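Local coordinates for protein hydratase ChsH1 (Mycobacterium tuberculosis C, PDB 4WNB) that probably hydrates steroid enoyl-CoA thioesters during breakdown of the cholesterol side chain, at residues G77-V82 with H117-V122. Residues are numbered along the deposited sequence; the frame is centred on the assembly and turned at random.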
ATOM      1  N   GLY B  77      -9.243 -18.180 -15.023  1.00 28.18           N
ATOM      2  CA  GLY B  77      -8.058 -18.843 -15.535  1.00 33.03           C
ATOM      3  C   GLY B  77      -7.255 -17.927 -16.435  1.00 34.77           C
ATOM      4  O   GLY B  77      -7.775 -17.387 -17.411  1.00 40.06           O
ATOM      5  N   LEU B  78      -5.982 -17.754 -16.106  1.00 24.99           N
ATOM      6  CA  LEU B  78      -5.114 -16.845 -16.840  1.00 24.82           C
ATOM      7  C   LEU B  78      -4.026 -17.593 -17.581  1.00 31.52           C
ATOM      8  O   LEU B  78      -3.362 -18.461 -17.006  1.00 29.03           O
ATOM      9  CB  LEU B  78      -4.455 -15.836 -15.902  1.00 31.65           C
ATOM     10  CG  LEU B  78      -5.320 -14.922 -15.041  1.00 28.17           C
ATOM     11  CD1 LEU B  78      -4.410 -13.914 -14.368  1.00 26.47           C
ATOM     12  CD2 LEU B  78      -6.398 -14.233 -15.880  1.00 34.36           C
ATOM     13  N   ARG B  79      -3.851 -17.264 -18.858  1.00 30.21           N
ATOM     14  CA  ARG B  79      -2.632 -17.624 -19.569  1.00 31.74           C
ATOM     15  C   ARG B  79      -1.832 -16.350 -19.756  1.00 27.03           C
ATOM     16  O   ARG B  79      -2.313 -15.400 -20.372  1.00 30.67           O
ATOM     17  CB  ARG B  79      -2.919 -18.286 -20.920  1.00 36.65           C
ATOM     18  CG  ARG B  79      -1.641 -18.725 -21.627  1.00 44.24           C
ATOM     19  CD  ARG B  79      -1.901 -19.709 -22.765  1.00 50.91           C
ATOM     20  NE  ARG B  79      -2.341 -19.052 -23.995  1.00 56.56           N
ATOM     21  CZ  ARG B  79      -3.610 -18.967 -24.392  1.00 59.71           C
ATOM     22  NH1 ARG B  79      -4.580 -19.490 -23.653  1.00 59.23           N
ATOM     23  NH2 ARG B  79      -3.912 -18.356 -25.529  1.00 60.89           N
ATOM     24  N   LEU B  80      -0.621 -16.328 -19.213  1.00 29.80           N
ATOM     25  CA  LEU B  80       0.156 -15.096 -19.139  1.00 30.71           C
ATOM     26  C   LEU B  80       0.930 -14.801 -20.421  1.00 33.71           C
ATOM     27  O   LEU B  80       1.557 -15.689 -21.003  1.00 38.36           O
ATOM     28  CB  LEU B  80       1.120 -15.153 -17.952  1.00 30.22           C
ATOM     29  CG  LEU B  80       0.455 -15.467 -16.609  1.00 32.59           C
ATOM     30  CD1 LEU B  80       1.503 -15.574 -15.531  1.00 33.33           C
ATOM     31  CD2 LEU B  80      -0.568 -14.391 -16.246  1.00 32.05           C
ATOM     32  N   GLY B  81       0.885 -13.543 -20.853  1.00 26.41           N
ATOM     33  CA  GLY B  81       1.539 -13.144 -22.087  1.00 27.02           C
ATOM     34  C   GLY B  81       2.613 -12.079 -21.923  1.00 31.59           C
ATOM     35  O   GLY B  81       3.416 -12.114 -20.975  1.00 29.14           O
ATOM     36  N   VAL B  82       2.625 -11.117 -22.843  1.00 27.54           N
ATOM     37  CA  VAL B  82       3.670 -10.103 -22.853  1.00 26.13           C
ATOM     38  C   VAL B  82       3.491  -9.185 -21.651  1.00 25.02           C
ATOM     39  O   VAL B  82       2.383  -9.065 -21.124  1.00 27.67           O
ATOM     40  CB  VAL B  82       3.667  -9.270 -24.157  1.00 26.58           C
ATOM     41  CG1 VAL B  82       3.938 -10.185 -25.376  1.00 27.88           C
ATOM     42  CG2 VAL B  82       2.364  -8.510 -24.305  1.00 30.62           C
ATOM     43  N   HIS B 117      -1.330  -9.432 -23.681  1.00 32.92           N
ATOM     44  CA  HIS B 117      -0.765  -9.367 -22.337  1.00 28.91           C
ATOM     45  C   HIS B 117      -1.291 -10.489 -21.452  1.00 28.64           C
ATOM     46  O   HIS B 117      -0.568 -11.031 -20.612  1.00 27.91           O
ATOM     47  CB  HIS B 117      -1.075  -8.009 -21.701  1.00 27.83           C
ATOM     48  CG  HIS B 117      -0.936  -7.994 -20.213  1.00 26.39           C
ATOM     49  ND1 HIS B 117       0.264  -8.221 -19.575  1.00 25.65           N
ATOM     50  CD2 HIS B 117      -1.850  -7.792 -19.236  1.00 25.77           C
ATOM     51  CE1 HIS B 117       0.084  -8.153 -18.265  1.00 25.98           C
ATOM     52  NE2 HIS B 117      -1.188  -7.887 -18.035  1.00 26.96           N
ATOM     53  N   VAL B 118      -2.563 -10.817 -21.634  1.00 31.54           N
ATOM     54  CA  VAL B 118      -3.211 -11.854 -20.842  1.00 31.86           C
ATOM     55  C   VAL B 118      -4.423 -12.424 -21.574  1.00 36.38           C
ATOM     56  O   VAL B 118      -5.189 -11.690 -22.193  1.00 34.31           O
ATOM     57  CB  VAL B 118      -3.657 -11.323 -19.453  1.00 34.37           C
ATOM     58  CG1 VAL B 118      -4.708 -10.223 -19.599  1.00 30.21           C
ATOM     59  CG2 VAL B 118      -4.188 -12.466 -18.598  1.00 38.84           C
ATOM     60  N   THR B 119      -4.582 -13.740 -21.512  1.00 34.52           N
ATOM     61  CA  THR B 119      -5.777 -14.381 -22.035  1.00 38.65           C
ATOM     62  C   THR B 119      -6.481 -15.077 -20.889  1.00 39.88           C
ATOM     63  O   THR B 119      -5.854 -15.820 -20.133  1.00 41.88           O
ATOM     64  CB  THR B 119      -5.454 -15.388 -23.136  1.00 38.63           C
ATOM     65  OG1 THR B 119      -4.645 -14.757 -24.138  1.00 37.87           O
ATOM     66  CG2 THR B 119      -6.738 -15.892 -23.769  1.00 44.82           C
ATOM     67  N   ALA B 120      -7.779 -14.840 -20.753  1.00 33.60           N
ATOM     68  CA  ALA B 120      -8.493 -15.319 -19.579  1.00 35.87           C
ATOM     69  C   ALA B 120      -9.787 -16.063 -19.900  1.00 38.28           C
ATOM     70  O   ALA B 120     -10.520 -15.719 -20.833  1.00 39.56           O
ATOM     71  CB  ALA B 120      -8.785 -14.152 -18.642  1.00 34.94           C
ATOM     72  N   THR B 121     -10.057 -17.096 -19.113  1.00 35.40           N
ATOM     73  CA  THR B 121     -11.321 -17.797 -19.195  1.00 37.15           C
ATOM     74  C   THR B 121     -12.012 -17.613 -17.864  1.00 38.05           C
ATOM     75  O   THR B 121     -11.458 -17.955 -16.813  1.00 38.47           O
ATOM     76  CB  THR B 121     -11.142 -19.295 -19.514  1.00 38.53           C
ATOM     77  OG1 THR B 121     -10.439 -19.436 -20.750  1.00 39.27           O
ATOM     78  CG2 THR B 121     -12.487 -19.976 -19.630  1.00 40.54           C
ATOM     79  N   VAL B 122     -13.208 -17.037 -17.906  1.00 37.35           N
ATOM     80  CA  VAL B 122     -13.966 -16.778 -16.696  1.00 37.04           C
ATOM     81  C   VAL B 122     -15.285 -17.558 -16.678  1.00 39.13           C
ATOM     82  O   VAL B 122     -16.036 -17.539 -17.652  1.00 40.82           O
ATOM     83  CB  VAL B 122     -14.253 -15.272 -16.541  1.00 36.28           C
ATOM     84  CG1 VAL B 122     -15.030 -15.008 -15.269  1.00 36.19           C
ATOM     85  CG2 VAL B 122     -12.955 -14.506 -16.540  1.00 34.38           C
TER
HETATM   86  O   HOH W   1      -1.763 -14.208 -23.423  1.00 44.20           O
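The H117 imidazole meets V82 O at its edge, ND1 donating in the ring plane over 2.8 Å, while the guanidinium of R79 has T119 CB above one face, displaced from its centre. Both groups belong to an antiparallel ladder of a hot-dog-like fold, in which the sheet lies against helix 52-67. A chi1 of 162° swings the H117 ring away from its own amide nitrogen and toward V82, just past the end of strand 72-80. NE2 is hydrogen-bonded to D55 OD1 of that helix; gripped at both nitrogens, the ring has little freedom to turn, and W84 packs edge-to-face with it. R79 and T119 are a hydrogen-bonded pair whose side chains run side by side, R79 bending at chi3 (80°) to bring NH2 within 3.9 Å of T119 OG1, a contact rather than a bond. On the helix-facing side, L78 CD2 rests against A120 CB at 3.7 Å and V118 CG2 at 3.9 Å. L80 and G81 touch the bound 3-oxo-4-pregnene-20-carboxyl-CoA where the ladder ends, and G77 to R79 also pair with a strand of another chain, continuing the sheet across the interface. The backbone bond G81 N to H117 O (2.9 Å) is bent to 139°, its donor well above the carbonyl plane.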